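Local coordinates for protein predicted zincin-like metalloprotease (Acidothermus cellulolyticus 11B, PDB 3E11) that is of unknown function but is probably a metal-dependent protease of the zincin-like type, at residues D6-F10 with I71-C77; E16-P22 with V90-V95; L46-V50 with E97-H101. All coordinates share one frame. Where two conformers were deposited one is given. Residue numbers count along the deposited sequence, not the author numbering.

Contact 1 of 3, residues D6-F10 with I71-C77; sequences DPDRF and IYRNTIC
Phe-10, Arg-73 and Pro-7 carry most of the 282 Å² buried where the first turn of helix 7-19 meets the junction of strand 67-72 with helix 73-78 in the zincin-like fold, away from the calcium site. Asp-6 is the N-cap of the first helix (chi1 p): OD2 accepts a weak 3.3 Å bond from Arg-9 N, while Phe-10 N bonds to Asp-6 O at 2.9 Å. Ile-71 is extended (phi/psi -119/130), Tyr-72 is the second N-cap, and helical angles begin at Arg-73; Ile-76 N bonds to Tyr-72 O at 3.2 Å and Cys-77 N to Arg-73 O at 2.9 Å. Phe-10 and Arg-73 have the nearest CA atoms, 7.4 Å apart. Phe-10 points toward the junction with chi1 t and chi2 88°. Arg-73, t at chi1 and chi2, lays its aliphatic part over one ring face, CG 3.8 Å from the Phe-10 centroid in a CH-pi contact. Ile-71 CG2 (3.8 Å from Phe-10 CE2) and Ile-76 CG2 (4.1 Å from Phe-10 CE1) line the ring edge, and Cys-77 SG makes an oblique sulfur-aromatic contact, 3.8 Å from Phe-10 CE1. A p chi3 turns the Arg-73 guanidinium back so that Pro-7 CG lies over its face, 3.8 Å from Arg-73 CZ. One water donates to Pro-7 O (2.7 Å) and weakly accepts from Arg-73 NH1 (3.0 Å). Phe-10 also touches Val-86 and Val-90 of helix 83-101 and Val-36 of strand 32-37, packing helix 7-19 on both. With no direct hydrogen bond between the segments, cohesion rests on apolar and CH-pi packing plus one water-mediated link.

Contact 2 of 3, residues E16-P22 with V90-V95; sequences EALDGIP and VRKTVV
Ala-17, the small residue of the last turn of helix 7-19, lets this helix come so near helix 83-101 that its CA lies 4.7 Å from that of Arg-91. Residues 16-19 and 90-95 are helical; Gly-20 (phi/psi -96/4) follows the helix end, and Ile-21 and Pro-22 run on extended, with psi near 130-145°. Together the segments bury 374 Å². The Ala-17 methyl is a low bump against Val-90, CB to CG1 3.7 Å, and also meets the root of Arg-91, CB to CB 4.0 Å. From there Arg-91, t at chi1 and chi2 and m at chi3, reaches over the end of helix 7-19. Its guanidinium edge gives two hydrogen bonds to carbonyls of the final turn: Arg-91 NH2 to Glu-16 O and Arg-91 NE to Ala-17 O, both 2.9 Å. Arg-91 thus takes up two carbonyls at the C-terminal end of one helix from the flank of another, which carries the predicted HExxH metal-binding motif of the zincin-like fold further along. Gly-20 leaves the hollow into which the guanidinium fits: an ideal CB would lie 2.2 Å from Arg-91 NH2, a clash. Next to the Arg-91 stem, Ile-21 (chi1 m, chi2 t) wedges between two valines, with CD1 3.8 Å from Val-94 CG1 and CG1 4.2 Å from Val-95 CG2. Leu-18 bends its end back to put CD2 4.0 Å from Val-94 CG1, while Pro-22 CD reaches Val-95 CG2 at 4.5 Å. Asp-19, a calcium ligand seen in a structure of this protein, points away from helix 83-101; no calcium is bound to this chain.

Contact 3 of 3, residues L46-V50 with E97-H101; sequences LGLYV and EIAHH
Strand 47-50 runs past the C-terminal turn of helix 83-101 at 42° (signed crossing angle -42°), the short axes approaching to 8.7 Å; Tyr-49 and Glu-97 have the nearest CA atoms, 6.1 Å apart. The CA-to-CB bond of Tyr-49 points toward the helix, and with chi1 t and chi2 -81° the ring lies against His-101. His-101, chi1 t and chi2 70°, stacks on one face in an offset pair: centroids 4.0 Å apart, planes at 13°, Tyr-49 CE1 to His-101 ND1 3.3 Å. His-101 CB adds a CH-pi contact. Ile-98 (chi1 t, chi2 p) brings CD1 to 3.8 Å from Tyr-49 CE2. Glu-97, m at chi1 and chi2, folds its carboxylate to the strand backbone through two waters: one donates to Gly-47 O (2.7 Å) and Glu-97 OE2 (3.3 Å), the other accepts from Tyr-49 N (3.1 Å) and donates to Glu-97 OE1 (2.7 Å). Glu-97 and His-100 belong to an HExxH pattern with His-96, consistent with a zincin active-site helix beside its edge strand, though no metal is bound to it here. Asp-67 of strand 67-72 hydrogen-bonds Tyr-49 OH, and that strand pairs antiparallel with strand 47-50, while Leu-109 of helix 106-110 packs on His-100.

How the contacts relate
Helix 83-101 ties the contacts together: contact 2 uses its middle and contact 3 its C-terminal turn, with centres about 12 Å apart, and in contact 1 Phe-10 touches Val-90. Contacts 1 and 2 (centres about 14 Å apart) lie near the two ends of helix 7-19. Contacts 1 and 3, about 17 Å apart, meet through neighbouring sheet strands 67-72 and 47-50. Thr-93 of contact 2 packs on Ile-71 and Ile-76 of contact 1 and on Gly-47 of contact 3. Along the chain the first segments come in order 6-10, 16-22, 46-50 and their partners 71-77, 90-95, 97-101, so all pairs interleave, and the N-terminal helix and the sheet both pack on the helix bearing the putative metal-binding motif.

Contact 1 of 3, residues D6-F10 with I71-C77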
loop_
_atom_site.group_PDB
_atom_site.type_symbol
_atom_site.label_atom_id
_atom_site.label_comp_id
_atom_site.label_asym_id
_atom_site.label_seq_id
_atom_site.Cartn_x
_atom_site.Cartn_y
_atom_site.Cartn_z
ATOM N N ASP A 6 15.818 5.757 4.285
ATOM C CA ASP A 6 15.751 5.291 5.686
ATOM C C ASP A 6 14.300 5.102 6.136
ATOM O O ASP A 6 13.395 5.690 5.569
ATOM C CB ASP A 6 16.495 6.225 6.631
ATOM C CG ASP A 6 15.920 7.613 6.644
ATOM O OD1 ASP A 6 16.211 8.332 5.677
ATOM O OD2 ASP A 6 15.211 7.971 7.617
ATOM N N PRO A 7 14.071 4.273 7.155
ATOM C CA PRO A 7 12.681 3.947 7.567
ATOM C C PRO A 7 11.776 5.170 7.860
ATOM O O PRO A 7 10.654 5.239 7.323
ATOM C CB PRO A 7 12.897 3.093 8.805
ATOM C CG PRO A 7 14.196 2.389 8.490
ATOM C CD PRO A 7 15.051 3.499 7.923
ATOM N N ASP A 8 12.256 6.122 8.656
ATOM C CA ASP A 8 11.428 7.293 8.995
ATOM C C ASP A 8 11.050 8.051 7.737
ATOM O O ASP A 8 9.905 8.454 7.587
ATOM C CB ASP A 8 12.123 8.247 9.922
ATOM C CG ASP A 8 12.176 7.758 11.337
ATOM O OD1 ASP A 8 11.580 6.708 11.669
ATOM O OD2 ASP A 8 12.817 8.461 12.134
ATOM N N ARG A 9 12.010 8.249 6.836
ATOM C CA ARG A 9 11.718 8.956 5.575
ATOM C C ARG A 9 10.753 8.180 4.704
ATOM O O ARG A 9 9.849 8.753 4.082
ATOM C CB ARG A 9 13.012 9.236 4.807
ATOM C CG ARG A 9 12.815 9.973 3.514
ATOM C CD ARG A 9 12.042 11.263 3.683
ATOM N NE ARG A 9 12.060 12.060 2.456
ATOM C CZ ARG A 9 11.274 13.098 2.242
ATOM N NH1 ARG A 9 10.412 13.473 3.173
ATOM N NH2 ARG A 9 11.357 13.788 1.112
ATOM N N PHE A 10 10.917 6.854 4.689
ATOM C CA PHE A 10 10.041 6.031 3.875
ATOM C C PHE A 10 8.603 6.193 4.349
ATOM O O PHE A 10 7.720 6.316 3.520
ATOM C CB PHE A 10 10.458 4.559 3.865
ATOM C CG PHE A 10 9.777 3.732 2.778
ATOM C CD1 PHE A 10 10.331 3.638 1.518
ATOM C CD2 PHE A 10 8.621 3.014 3.056
ATOM C CE1 PHE A 10 9.769 2.870 0.532
ATOM C CE2 PHE A 10 8.019 2.251 2.079
ATOM C CZ PHE A 10 8.595 2.188 0.798
ATOM N N ILE A 71 3.585 -2.726 2.719
ATOM C CA ILE A 71 4.426 -2.176 1.641
ATOM C C ILE A 71 5.854 -2.563 1.994
ATOM O O ILE A 71 6.263 -2.398 3.134
ATOM C CB ILE A 71 4.285 -0.630 1.524
ATOM C CG1 ILE A 71 2.891 -0.258 1.026
ATOM C CG2 ILE A 71 5.314 -0.032 0.607
ATOM C CD1 ILE A 71 2.533 -0.733 -0.364
ATOM N N TYR A 72 6.577 -3.143 1.036
ATOM C CA TYR A 72 7.934 -3.684 1.265
ATOM C C TYR A 72 8.979 -2.679 0.808
ATOM O O TYR A 72 9.146 -2.429 -0.378
ATOM C CB TYR A 72 8.100 -5.039 0.571
ATOM C CG TYR A 72 7.144 -6.050 1.174
ATOM C CD1 TYR A 72 7.315 -6.472 2.494
ATOM C CD2 TYR A 72 6.037 -6.489 0.490
ATOM C CE1 TYR A 72 6.438 -7.375 3.086
ATOM C CE2 TYR A 72 5.130 -7.386 1.068
ATOM C CZ TYR A 72 5.334 -7.819 2.368
ATOM O OH TYR A 72 4.462 -8.694 2.960
ATOM N N ARG A 73 9.674 -2.094 1.766
ATOM C CA ARG A 73 10.584 -0.996 1.476
ATOM C C ARG A 73 11.721 -1.439 0.544
ATOM O O ARG A 73 12.063 -0.743 -0.410
ATOM C CB ARG A 73 11.128 -0.457 2.809
ATOM C CG ARG A 73 12.063 0.721 2.706
ATOM C CD ARG A 73 12.282 1.393 4.066
ATOM N NE ARG A 73 12.870 0.447 4.992
ATOM C CZ ARG A 73 12.313 0.019 6.130
ATOM N NH1 ARG A 73 11.137 0.481 6.561
ATOM N NH2 ARG A 73 12.962 -0.878 6.869
ATOM N N ASN A 74 12.312 -2.603 0.814
ATOM C CA ASN A 74 13.477 -3.018 0.010
ATOM C C ASN A 74 13.117 -3.208 -1.470
ATOM O O ASN A 74 13.847 -2.743 -2.371
ATOM C CB ASN A 74 14.105 -4.283 0.577
ATOM C CG ASN A 74 14.784 -4.049 1.882
ATOM O OD1 ASN A 74 14.884 -2.911 2.349
ATOM N ND2 ASN A 74 15.266 -5.112 2.492
ATOM N N THR A 75 11.999 -3.889 -1.728
ATOM C CA THR A 75 11.668 -4.313 -3.089
ATOM C C THR A 75 11.185 -3.103 -3.881
ATOM O O THR A 75 11.486 -2.987 -5.059
ATOM C CB THR A 75 10.648 -5.483 -3.129
ATOM O OG1 THR A 75 9.562 -5.183 -2.267
ATOM C CG2 THR A 75 11.284 -6.768 -2.674
ATOM N N ILE A 76 10.483 -2.183 -3.220
ATOM C CA ILE A 76 10.060 -0.901 -3.809
ATOM C C ILE A 76 11.268 -0.052 -4.178
ATOM O O ILE A 76 11.358 0.492 -5.286
ATOM C CB ILE A 76 9.160 -0.083 -2.821
ATOM C CG1 ILE A 76 7.759 -0.714 -2.680
ATOM C CG2 ILE A 76 9.040 1.388 -3.255
ATOM C CD1 ILE A 76 6.725 -0.282 -3.746
ATOM N N CYS A 77 12.182 0.103 -3.228
ATOM C CA CYS A 77 13.324 1.009 -3.455
ATOM C C CYS A 77 14.221 0.529 -4.558
ATOM O O CYS A 77 14.727 1.323 -5.315
ATOM C CB CYS A 77 14.139 1.253 -2.190
ATOM S SG CYS A 77 13.239 2.332 -1.000
HETATM O O HOH W 1 9.392 2.832 6.926
#

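Contact 2 of 3, residues E16-P22 with V90-V95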
loop_
_atom_site.group_PDB
_atom_site.type_symbol
_atom_site.label_atom_id
_atom_site.label_comp_id
_atom_site.label_asym_id
_atom_site.label_seq_id
_atom_site.Cartn_x
_atom_site.Cartn_y
_atom_site.Cartn_z
ATOM N N GLU A 16 2.760 10.603 1.685
ATOM C CA GLU A 16 2.590 11.375 0.443
ATOM C C GLU A 16 1.908 10.533 -0.630
ATOM O O GLU A 16 1.091 11.042 -1.389
ATOM C CB GLU A 16 3.925 11.890 -0.086
ATOM C CG GLU A 16 3.805 12.722 -1.379
ATOM C CD GLU A 16 3.094 14.042 -1.181
ATOM O OE1 GLU A 16 3.021 14.504 -0.024
ATOM O OE2 GLU A 16 2.612 14.631 -2.177
ATOM N N ALA A 17 2.245 9.240 -0.688
ATOM C CA ALA A 17 1.605 8.303 -1.613
ATOM C C ALA A 17 0.094 8.230 -1.308
ATOM O O ALA A 17 -0.721 8.365 -2.209
ATOM C CB ALA A 17 2.237 6.928 -1.514
ATOM N N LEU A 18 -0.267 8.083 -0.032
ATOM C CA LEU A 18 -1.676 7.927 0.343
ATOM C C LEU A 18 -2.439 9.223 0.077
ATOM O O LEU A 18 -3.562 9.191 -0.403
ATOM C CB LEU A 18 -1.830 7.513 1.826
ATOM C CG LEU A 18 -1.556 6.055 2.246
ATOM C CD1 LEU A 18 -2.082 5.829 3.664
ATOM C CD2 LEU A 18 -2.208 5.055 1.316
ATOM N N ASP A 19 -1.809 10.359 0.379
ATOM C CA ASP A 19 -2.441 11.658 0.175
ATOM C C ASP A 19 -2.797 11.860 -1.316
ATOM O O ASP A 19 -3.722 12.573 -1.629
ATOM C CB ASP A 19 -1.521 12.795 0.644
ATOM C CG ASP A 19 -1.331 12.835 2.185
ATOM O OD1 ASP A 19 -2.045 12.122 2.925
ATOM O OD2 ASP A 19 -0.414 13.548 2.638
ATOM N N GLY A 20 -2.043 11.233 -2.214
ATOM C CA GLY A 20 -2.252 11.375 -3.649
ATOM C C GLY A 20 -3.101 10.276 -4.277
ATOM O O GLY A 20 -3.235 10.221 -5.490
ATOM N N ILE A 21 -3.631 9.360 -3.466
ATOM C CA ILE A 21 -4.545 8.369 -4.004
ATOM C C ILE A 21 -5.759 9.065 -4.607
ATOM O O ILE A 21 -6.376 9.911 -3.965
ATOM C CB ILE A 21 -4.970 7.366 -2.944
ATOM C CG1 ILE A 21 -3.781 6.410 -2.678
ATOM C CG2 ILE A 21 -6.224 6.593 -3.379
ATOM C CD1 ILE A 21 -4.013 5.485 -1.539
ATOM N N PRO A 22 -6.100 8.733 -5.850
ATOM C CA PRO A 22 -7.265 9.368 -6.449
ATOM C C PRO A 22 -8.560 9.133 -5.687
ATOM O O PRO A 22 -8.739 8.056 -5.075
ATOM C CB PRO A 22 -7.313 8.735 -7.845
ATOM C CG PRO A 22 -5.919 8.415 -8.142
ATOM C CD PRO A 22 -5.376 7.903 -6.839
ATOM N N VAL A 90 4.928 3.329 -4.501
ATOM C CA VAL A 90 4.091 3.021 -3.328
ATOM C C VAL A 90 2.594 3.262 -3.622
ATOM O O VAL A 90 1.742 2.399 -3.323
ATOM C CB VAL A 90 4.511 3.800 -2.079
ATOM C CG1 VAL A 90 3.498 3.555 -0.892
ATOM C CG2 VAL A 90 5.906 3.383 -1.616
ATOM N N ARG A 91 2.273 4.410 -4.215
ATOM C CA ARG A 91 0.893 4.734 -4.549
ATOM C C ARG A 91 0.315 3.671 -5.475
ATOM O O ARG A 91 -0.790 3.181 -5.255
ATOM C CB ARG A 91 0.790 6.122 -5.198
ATOM C CG ARG A 91 -0.638 6.630 -5.296
ATOM C CD ARG A 91 -0.645 8.023 -5.870
ATOM N NE ARG A 91 -0.109 9.028 -4.930
ATOM C CZ ARG A 91 0.797 9.961 -5.242
ATOM N NH1 ARG A 91 1.325 10.034 -6.470
ATOM N NH2 ARG A 91 1.187 10.838 -4.318
ATOM N N LYS A 92 1.080 3.309 -6.505
ATOM C CA LYS A 92 0.601 2.369 -7.498
ATOM C C LYS A 92 0.324 1.027 -6.819
ATOM O O LYS A 92 -0.669 0.387 -7.109
ATOM C CB LYS A 92 1.589 2.226 -8.642
ATOM C CG LYS A 92 1.334 1.062 -9.537
ATOM C CD LYS A 92 2.368 0.978 -10.662
ATOM C CE LYS A 92 2.223 -0.349 -11.392
ATOM N NZ LYS A 92 3.081 -0.452 -12.608
ATOM N N THR A 93 1.184 0.654 -5.886
ATOM C CA THR A 93 1.062 -0.607 -5.168
ATOM C C THR A 93 -0.187 -0.675 -4.279
ATOM O O THR A 93 -0.936 -1.652 -4.342
ATOM C CB THR A 93 2.336 -0.882 -4.345
ATOM O OG1 THR A 93 3.440 -0.987 -5.244
ATOM C CG2 THR A 93 2.213 -2.170 -3.520
ATOM N N VAL A 94 -0.404 0.364 -3.486
ATOM C CA VAL A 94 -1.595 0.484 -2.640
ATOM C C VAL A 94 -2.869 0.424 -3.503
ATOM O O VAL A 94 -3.815 -0.325 -3.184
ATOM C CB VAL A 94 -1.558 1.770 -1.788
ATOM C CG1 VAL A 94 -2.853 1.934 -1.023
ATOM C CG2 VAL A 94 -0.376 1.754 -0.807
ATOM N N VAL A 95 -2.907 1.218 -4.581
ATOM C CA VAL A 95 -4.094 1.246 -5.448
ATOM C C VAL A 95 -4.364 -0.124 -6.103
ATOM O O VAL A 95 -5.512 -0.607 -6.140
ATOM C CB VAL A 95 -4.005 2.348 -6.518
ATOM C CG1 VAL A 95 -5.138 2.208 -7.529
ATOM C CG2 VAL A 95 -4.107 3.701 -5.849
#

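Contact 3 of 3, residues L46-V50 with E97-H101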
loop_
_atom_site.group_PDB
_atom_site.type_symbol
_atom_site.label_atom_id
_atom_site.label_comp_id
_atom_site.label_asym_id
_atom_site.label_seq_id
_atom_site.Cartn_x
_atom_site.Cartn_y
_atom_site.Cartn_z
ATOM N N LEU A 46 5.869 -6.330 -3.875
ATOM C CA LEU A 46 6.004 -4.932 -3.434
ATOM C C LEU A 46 5.016 -4.603 -2.311
ATOM O O LEU A 46 5.215 -3.670 -1.552
ATOM C CB LEU A 46 5.766 -3.967 -4.585
ATOM C CG LEU A 46 6.569 -4.233 -5.869
ATOM C CD1 LEU A 46 6.305 -3.135 -6.891
ATOM C CD2 LEU A 46 8.037 -4.347 -5.541
ATOM N N GLY A 47 3.934 -5.370 -2.257
ATOM C CA GLY A 47 2.914 -5.173 -1.265
ATOM C C GLY A 47 2.077 -6.410 -1.067
ATOM O O GLY A 47 2.186 -7.371 -1.853
ATOM N N LEU A 48 1.250 -6.388 -0.015
ATOM C CA LEU A 48 0.400 -7.548 0.318
ATOM C C LEU A 48 -0.835 -7.076 1.077
ATOM O O LEU A 48 -0.709 -6.292 2.004
ATOM C CB LEU A 48 1.187 -8.544 1.184
ATOM C CG LEU A 48 0.430 -9.737 1.763
ATOM C CD1 LEU A 48 -0.064 -10.639 0.646
ATOM C CD2 LEU A 48 1.281 -10.506 2.757
ATOM N N TYR A 49 -2.021 -7.516 0.661
ATOM C CA TYR A 49 -3.243 -7.155 1.352
ATOM C C TYR A 49 -3.472 -8.208 2.418
ATOM O O TYR A 49 -3.462 -9.422 2.135
ATOM C CB TYR A 49 -4.454 -7.081 0.410
ATOM C CG TYR A 49 -5.657 -6.453 1.065
ATOM C CD1 TYR A 49 -6.499 -7.191 1.920
ATOM C CD2 TYR A 49 -5.973 -5.128 0.838
ATOM C CE1 TYR A 49 -7.601 -6.600 2.511
ATOM C CE2 TYR A 49 -7.035 -4.528 1.453
ATOM C CZ TYR A 49 -7.851 -5.253 2.276
ATOM O OH TYR A 49 -8.912 -4.619 2.839
ATOM N N VAL A 50 -3.700 -7.736 3.640
ATOM C CA VAL A 50 -3.992 -8.594 4.775
ATOM C C VAL A 50 -5.377 -8.242 5.329
ATOM O O VAL A 50 -5.583 -7.166 5.924
ATOM C CB VAL A 50 -2.957 -8.427 5.872
ATOM C CG1 VAL A 50 -3.279 -9.346 7.053
ATOM C CG2 VAL A 50 -1.554 -8.654 5.322
ATOM N N GLU A 97 -3.443 -3.017 -4.827
ATOM C CA GLU A 97 -3.812 -3.945 -3.774
ATOM C C GLU A 97 -5.261 -3.732 -3.377
ATOM O O GLU A 97 -6.007 -4.690 -3.226
ATOM C CB GLU A 97 -2.864 -3.829 -2.568
ATOM C CG GLU A 97 -1.480 -4.463 -2.810
ATOM C CD GLU A 97 -1.581 -5.934 -3.184
ATOM O OE1 GLU A 97 -2.457 -6.630 -2.650
ATOM O OE2 GLU A 97 -0.823 -6.386 -4.055
ATOM N N ILE A 98 -5.687 -2.483 -3.244
ATOM C CA ILE A 98 -7.074 -2.234 -2.861
ATOM C C ILE A 98 -8.037 -2.630 -3.988
ATOM O O ILE A 98 -9.088 -3.244 -3.740
ATOM C CB ILE A 98 -7.290 -0.774 -2.348
ATOM C CG1 ILE A 98 -8.599 -0.698 -1.551
ATOM C CG2 ILE A 98 -7.225 0.250 -3.444
ATOM C CD1 ILE A 98 -8.604 -1.578 -0.304
ATOM N N ALA A 99 -7.653 -2.341 -5.222
ATOM C CA ALA A 99 -8.490 -2.670 -6.374
ATOM C C ALA A 99 -8.710 -4.186 -6.483
ATOM O O ALA A 99 -9.833 -4.661 -6.675
ATOM C CB ALA A 99 -7.857 -2.119 -7.620
ATOM N N HIS A 100 -7.627 -4.938 -6.321
ATOM C CA HIS A 100 -7.669 -6.390 -6.427
ATOM C C HIS A 100 -8.474 -6.994 -5.284
ATOM O O HIS A 100 -9.195 -7.977 -5.482
ATOM C CB HIS A 100 -6.251 -6.989 -6.474
ATOM C CG HIS A 100 -5.446 -6.557 -7.663
ATOM N ND1 HIS A 100 -4.081 -6.735 -7.740
ATOM C CD2 HIS A 100 -5.811 -5.937 -8.812
ATOM C CE1 HIS A 100 -3.639 -6.243 -8.884
ATOM N NE2 HIS A 100 -4.670 -5.749 -9.553
ATOM N N HIS A 101 -8.407 -6.382 -4.102
ATOM C CA HIS A 101 -9.188 -6.840 -2.957
ATOM C C HIS A 101 -10.692 -6.779 -3.241
ATOM O O HIS A 101 -11.448 -7.615 -2.752
ATOM C CB HIS A 101 -8.861 -6.013 -1.704
ATOM C CG HIS A 101 -9.794 -6.260 -0.556
ATOM N ND1 HIS A 101 -9.812 -7.441 0.153
ATOM C CD2 HIS A 101 -10.758 -5.479 -0.010
ATOM C CE1 HIS A 101 -10.720 -7.365 1.110
ATOM N NE2 HIS A 101 -11.317 -6.189 1.026
HETATM O O HOH W 2 0.566 -9.159 -2.972
HETATM O O HOH W 3 -1.940 -9.135 -1.934
#